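D-mandelate dehydrogenase (Rhodotorula graminis, PDB 2W2K) belongs to the D-2-hydroxyacid dehydrogenases, binds NAD, and probably interconverts D-mandelate and the corresponding 2-oxo acid. Local coordinates at residues L214-V228 and F242-A256. Residues are numbered along the deposited sequence; the frame is centred on the assembly and turned at random.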
loop_
_atom_site.group_PDB
_atom_site.type_symbol
_atom_site.label_atom_id
_atom_site.label_comp_id
_atom_site.label_asym_id
_atom_site.label_seq_id
_atom_site.Cartn_x
_atom_site.Cartn_y
_atom_site.Cartn_z
ATOM N N LEU B 214 -3.161 16.971 -21.764
ATOM C CA LEU B 214 -3.835 16.011 -20.858
ATOM C C LEU B 214 -4.422 14.783 -21.581
ATOM O O LEU B 214 -4.423 13.678 -21.021
ATOM C CB LEU B 214 -4.942 16.709 -20.053
ATOM C CG LEU B 214 -4.487 17.729 -19.004
ATOM C CD1 LEU B 214 -5.612 18.683 -18.660
ATOM C CD2 LEU B 214 -3.952 17.000 -17.745
ATOM N N GLU B 215 -4.945 14.968 -22.798
ATOM C CA GLU B 215 -5.383 13.805 -23.609
ATOM C C GLU B 215 -4.235 12.846 -24.010
ATOM O O GLU B 215 -4.415 11.620 -23.991
ATOM C CB GLU B 215 -6.291 14.221 -24.787
ATOM C CG GLU B 215 -7.775 14.426 -24.309
ATOM C CD GLU B 215 -8.744 14.886 -25.412
ATOM O OE1 GLU B 215 -8.971 14.127 -26.375
ATOM O OE2 GLU B 215 -9.287 16.009 -25.302
ATOM N N GLU B 216 -3.063 13.394 -24.334
ATOM C CA GLU B 216 -1.842 12.597 -24.552
ATOM C C GLU B 216 -1.434 11.791 -23.299
ATOM O O GLU B 216 -1.132 10.585 -23.372
ATOM C CB GLU B 216 -0.692 13.513 -25.005
ATOM C CG GLU B 216 -0.903 14.055 -26.432
ATOM C CD GLU B 216 0.107 15.121 -26.843
ATOM O OE1 GLU B 216 1.018 15.480 -26.049
ATOM O OE2 GLU B 216 -0.009 15.589 -28.007
ATOM N N LEU B 217 -1.458 12.455 -22.150
ATOM C CA LEU B 217 -1.178 11.783 -20.862
ATOM C C LEU B 217 -2.169 10.656 -20.594
ATOM O O LEU B 217 -1.749 9.529 -20.309
ATOM C CB LEU B 217 -1.160 12.818 -19.707
ATOM C CG LEU B 217 -0.649 12.470 -18.286
ATOM C CD1 LEU B 217 -1.661 11.613 -17.491
ATOM C CD2 LEU B 217 0.790 11.862 -18.263
ATOM N N ALA B 218 -3.470 10.936 -20.707
ATOM C CA ALA B 218 -4.527 9.911 -20.513
ATOM C C ALA B 218 -4.297 8.638 -21.357
ATOM O O ALA B 218 -4.367 7.512 -20.844
ATOM C CB ALA B 218 -5.927 10.524 -20.793
ATOM N N ARG B 219 -3.989 8.825 -22.645
ATOM C CA ARG B 219 -3.820 7.704 -23.578
ATOM C C ARG B 219 -2.629 6.798 -23.230
ATOM O O ARG B 219 -2.666 5.578 -23.499
ATOM C CB ARG B 219 -3.679 8.245 -25.015
ATOM C CG ARG B 219 -3.666 7.159 -26.093
ATOM C CD ARG B 219 -3.572 7.743 -27.515
ATOM N NE ARG B 219 -3.404 6.643 -28.475
ATOM C CZ ARG B 219 -4.391 5.897 -28.984
ATOM N NH1 ARG B 219 -5.668 6.109 -28.670
ATOM N NH2 ARG B 219 -4.090 4.915 -29.820
ATOM N N ARG B 220 -1.576 7.381 -22.671
ATOM C CA ARG B 220 -0.303 6.642 -22.420
ATOM C C ARG B 220 -0.331 5.810 -21.115
ATOM O O ARG B 220 0.529 4.932 -20.911
ATOM C CB ARG B 220 0.906 7.602 -22.395
ATOM C CG ARG B 220 1.235 8.350 -23.742
ATOM C CD ARG B 220 1.897 7.448 -24.809
ATOM N NE ARG B 220 3.212 6.978 -24.366
ATOM C CZ ARG B 220 4.333 7.703 -24.405
ATOM N NH1 ARG B 220 4.346 8.943 -24.917
ATOM N NH2 ARG B 220 5.461 7.178 -23.943
ATOM N N SER B 221 -1.304 6.078 -20.247
ATOM C CA SER B 221 -1.247 5.602 -18.835
ATOM C C SER B 221 -1.948 4.260 -18.542
ATOM O O SER B 221 -2.998 3.967 -19.113
ATOM C CB SER B 221 -1.818 6.684 -17.892
ATOM O OG SER B 221 -1.161 7.935 -18.083
ATOM N N ASP B 222 -1.367 3.476 -17.632
ATOM C CA ASP B 222 -2.052 2.321 -17.026
ATOM C C ASP B 222 -2.735 2.715 -15.703
ATOM O O ASP B 222 -3.832 2.214 -15.380
ATOM C CB ASP B 222 -1.073 1.150 -16.823
ATOM C CG ASP B 222 -0.530 0.599 -18.160
ATOM O OD1 ASP B 222 -1.345 0.092 -18.969
ATOM O OD2 ASP B 222 0.698 0.674 -18.385
ATOM N N CYS B 223 -2.096 3.622 -14.956
ATOM C CA CYS B 223 -2.737 4.274 -13.795
ATOM C C CYS B 223 -2.402 5.779 -13.804
ATOM O O CYS B 223 -1.221 6.154 -13.877
ATOM C CB CYS B 223 -2.238 3.639 -12.481
ATOM S SG CYS B 223 -3.090 4.225 -10.939
ATOM N N VAL B 224 -3.427 6.627 -13.709
ATOM C CA VAL B 224 -3.236 8.097 -13.582
ATOM C C VAL B 224 -3.157 8.525 -12.093
ATOM O O VAL B 224 -3.955 8.039 -11.275
ATOM C CB VAL B 224 -4.362 8.874 -14.336
ATOM C CG1 VAL B 224 -4.339 10.391 -14.023
ATOM C CG2 VAL B 224 -4.260 8.655 -15.866
ATOM N N SER B 225 -2.203 9.413 -11.748
ATOM C CA SER B 225 -2.121 9.996 -10.383
ATOM C C SER B 225 -2.368 11.503 -10.439
ATOM O O SER B 225 -1.569 12.248 -11.048
ATOM C CB SER B 225 -0.760 9.717 -9.711
ATOM O OG SER B 225 -0.624 10.391 -8.451
ATOM N N VAL B 226 -3.467 11.945 -9.816
ATOM C CA VAL B 226 -3.838 13.397 -9.770
ATOM C C VAL B 226 -3.208 14.096 -8.548
ATOM O O VAL B 226 -3.551 13.781 -7.402
ATOM C CB VAL B 226 -5.406 13.604 -9.799
ATOM C CG1 VAL B 226 -5.789 15.116 -9.831
ATOM C CG2 VAL B 226 -6.059 12.849 -11.007
ATOM N N SER B 227 -2.324 15.075 -8.793
ATOM C CA SER B 227 -1.682 15.879 -7.721
ATOM C C SER B 227 -1.344 17.295 -8.237
ATOM O O SER B 227 -0.213 17.551 -8.685
ATOM C CB SER B 227 -0.416 15.173 -7.184
ATOM O OG SER B 227 0.111 15.846 -6.030
ATOM N N VAL B 228 -2.329 18.200 -8.159
ATOM C CA VAL B 228 -2.209 19.594 -8.618
ATOM C C VAL B 228 -2.925 20.506 -7.607
ATOM O O VAL B 228 -3.828 20.047 -6.882
ATOM C CB VAL B 228 -2.865 19.838 -10.029
ATOM C CG1 VAL B 228 -2.051 19.207 -11.158
ATOM C CG2 VAL B 228 -4.327 19.364 -10.067
ATOM N N PHE B 242 -11.379 13.451 -20.898
ATOM C CA PHE B 242 -10.188 12.799 -20.345
ATOM C C PHE B 242 -10.397 11.287 -20.266
ATOM O O PHE B 242 -9.521 10.512 -20.709
ATOM C CB PHE B 242 -9.841 13.347 -18.950
ATOM C CG PHE B 242 -8.487 12.878 -18.425
ATOM C CD1 PHE B 242 -7.359 13.659 -18.613
ATOM C CD2 PHE B 242 -8.355 11.650 -17.750
ATOM C CE1 PHE B 242 -6.084 13.246 -18.150
ATOM C CE2 PHE B 242 -7.086 11.230 -17.241
ATOM C CZ PHE B 242 -5.941 12.033 -17.461
ATOM N N PHE B 243 -11.534 10.865 -19.703
ATOM C CA PHE B 243 -11.855 9.434 -19.592
ATOM C C PHE B 243 -12.018 8.774 -20.976
ATOM O O PHE B 243 -11.551 7.626 -21.188
ATOM C CB PHE B 243 -13.075 9.163 -18.697
ATOM C CG PHE B 243 -12.858 9.505 -17.236
ATOM C CD1 PHE B 243 -11.826 8.885 -16.494
ATOM C CD2 PHE B 243 -13.677 10.442 -16.593
ATOM C CE1 PHE B 243 -11.604 9.205 -15.134
ATOM C CE2 PHE B 243 -13.471 10.767 -15.228
ATOM C CZ PHE B 243 -12.440 10.139 -14.499
ATOM N N ALA B 244 -12.648 9.493 -21.916
ATOM C CA ALA B 244 -12.728 8.993 -23.315
ATOM C C ALA B 244 -11.358 8.666 -23.911
ATOM O O ALA B 244 -11.205 7.674 -24.694
ATOM C CB ALA B 244 -13.530 9.984 -24.233
ATOM N N ALA B 245 -10.349 9.466 -23.541
ATOM C CA ALA B 245 -8.963 9.272 -24.029
ATOM C C ALA B 245 -8.186 8.135 -23.346
ATOM O O ALA B 245 -7.215 7.636 -23.919
ATOM C CB ALA B 245 -8.145 10.605 -23.988
ATOM N N MET B 246 -8.637 7.694 -22.159
ATOM C CA MET B 246 -7.960 6.597 -21.434
ATOM C C MET B 246 -8.103 5.223 -22.106
ATOM O O MET B 246 -9.046 4.984 -22.870
ATOM C CB MET B 246 -8.425 6.541 -19.957
ATOM C CG MET B 246 -7.992 7.783 -19.148
ATOM S SD MET B 246 -8.445 7.715 -17.383
ATOM C CE MET B 246 -7.205 6.561 -16.744
ATOM N N LYS B 247 -7.166 4.313 -21.832
ATOM C CA LYS B 247 -7.270 2.980 -22.436
ATOM C C LYS B 247 -8.297 2.105 -21.701
ATOM O O LYS B 247 -8.534 2.304 -20.506
ATOM C CB LYS B 247 -5.903 2.302 -22.570
ATOM C CG LYS B 247 -5.222 1.922 -21.329
ATOM C CD LYS B 247 -3.794 1.390 -21.629
ATOM C CE LYS B 247 -2.838 2.546 -21.832
ATOM N NZ LYS B 247 -1.471 2.106 -22.115
ATOM N N PRO B 248 -8.929 1.155 -22.417
ATOM C CA PRO B 248 -9.879 0.228 -21.768
ATOM C C PRO B 248 -9.223 -0.552 -20.631
ATOM O O PRO B 248 -8.107 -1.055 -20.793
ATOM C CB PRO B 248 -10.268 -0.725 -22.915
ATOM C CG PRO B 248 -10.065 0.137 -24.179
ATOM C CD PRO B 248 -8.801 0.880 -23.869
ATOM N N GLY B 249 -9.913 -0.644 -19.494
ATOM C CA GLY B 249 -9.391 -1.382 -18.326
ATOM C C GLY B 249 -8.325 -0.666 -17.497
ATOM O O GLY B 249 -7.559 -1.317 -16.755
ATOM N N SER B 250 -8.259 0.660 -17.626
ATOM C CA SER B 250 -7.269 1.486 -16.882
ATOM C C SER B 250 -7.782 1.898 -15.471
ATOM O O SER B 250 -8.887 1.473 -15.032
ATOM C CB SER B 250 -6.876 2.704 -17.727
ATOM O OG SER B 250 -8.040 3.405 -18.153
ATOM N N ARG B 251 -6.991 2.725 -14.775
ATOM C CA ARG B 251 -7.133 2.981 -13.328
ATOM C C ARG B 251 -6.815 4.455 -13.029
ATOM O O ARG B 251 -6.008 5.069 -13.764
ATOM C CB ARG B 251 -6.167 2.072 -12.524
ATOM C CG ARG B 251 -6.291 0.569 -12.852
ATOM C CD ARG B 251 -5.053 -0.217 -12.421
ATOM N NE ARG B 251 -5.034 -1.549 -13.021
ATOM C CZ ARG B 251 -4.625 -1.819 -14.269
ATOM N NH1 ARG B 251 -4.218 -0.847 -15.110
ATOM N NH2 ARG B 251 -4.628 -3.075 -14.685
ATOM N N ILE B 252 -7.440 5.023 -11.975
ATOM C CA ILE B 252 -7.107 6.413 -11.544
ATOM C C ILE B 252 -7.148 6.596 -10.014
ATOM O O ILE B 252 -7.979 5.959 -9.337
ATOM C CB ILE B 252 -8.009 7.468 -12.245
ATOM C CG1 ILE B 252 -7.521 8.909 -11.956
ATOM C CG2 ILE B 252 -9.488 7.275 -11.876
ATOM C CD1 ILE B 252 -8.151 9.940 -12.933
ATOM N N VAL B 253 -6.231 7.414 -9.475
ATOM C CA VAL B 253 -6.245 7.789 -8.029
ATOM C C VAL B 253 -6.190 9.327 -7.841
ATOM O O VAL B 253 -5.596 10.047 -8.670
ATOM C CB VAL B 253 -5.109 7.086 -7.186
ATOM C CG1 VAL B 253 -5.106 5.541 -7.408
ATOM C CG2 VAL B 253 -3.754 7.680 -7.455
ATOM N N ASN B 254 -6.801 9.825 -6.760
ATOM C CA ASN B 254 -6.806 11.278 -6.459
ATOM C C ASN B 254 -6.467 11.542 -4.985
ATOM O O ASN B 254 -7.180 11.035 -4.085
ATOM C CB ASN B 254 -8.175 11.911 -6.839
ATOM C CG ASN B 254 -8.181 13.453 -6.773
ATOM O OD1 ASN B 254 -7.131 14.111 -6.655
ATOM N ND2 ASN B 254 -9.378 14.036 -6.891
ATOM N N THR B 255 -5.393 12.316 -4.746
ATOM C CA THR B 255 -5.041 12.784 -3.394
ATOM C C THR B 255 -5.007 14.320 -3.287
ATOM O O THR B 255 -4.579 14.862 -2.257
ATOM C CB THR B 255 -3.694 12.194 -2.889
ATOM O OG1 THR B 255 -2.621 12.577 -3.783
ATOM C CG2 THR B 255 -3.782 10.647 -2.804
ATOM N N ALA B 256 -5.482 15.002 -4.338
ATOM C CA ALA B 256 -5.445 16.473 -4.421
ATOM C C ALA B 256 -6.639 17.152 -3.714
ATOM O O ALA B 256 -6.653 17.243 -2.481
ATOM C CB ALA B 256 -5.288 16.909 -5.905
HETATM O O HOH W 1 -5.315 5.204 -19.740
HETATM O O HOH W 2 -7.119 7.833 -26.868
HETATM O O HOH W 3 -3.817 -0.825 -17.927
HETATM O O HOH W 4 -2.562 11.287 -6.330
HETATM O O HOH W 5 -1.461 15.204 -3.965
#
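Leu214 packs CB against Phe242 CE1 at 4.1 Å, and Leu217 CD1 meets the same ring at its edge. With CG anti to the backbone N (chi1 -170°), Phe242 turns its ring toward helix 214-220, and Ala218 CB lies over the centre of one face. This is a CH-pi contact, 12° off the ring normal. Replacing Phe242 by an alanine is likely to leave Ala218 CB without the ring face it packs on and Val224 CG2 without its aromatic neighbour. A water joins Ala218 O and Ser221 O to Lys247 N across the two segments. At Asp222 the carboxylate makes a long salt bridge, OD1 to Lys247 NZ 3.7 Å, while OD2 accepts from Val165 N. The carbonyl O of Asp222 takes Arg251 NH1 at 3.1 Å, lying in the guanidinium plane although the donor stands above the carbonyl plane. Strand pairing follows: Val224 N to Arg251 O, Val253 N to Val224 O (3.0 Å) and Val226 N to Val253 O. Val224 CG2 reaches the edge of the Phe242 ring and touches Met246 CE at 3.7 Å, whereas Val226 CG1 rests against Asn254 OD1, which accepts from Ala256 N in an Asx turn. The strand axes, 15° apart, run parallel with helix 240-245 between them in sequence: a beta-alpha-beta crossover of the Rossmann-type domain. Just beyond the C-terminal ends of its strands lie Val228, Thr255 and Ala256, which bind NAD in this enzyme, although none is bound to this chain.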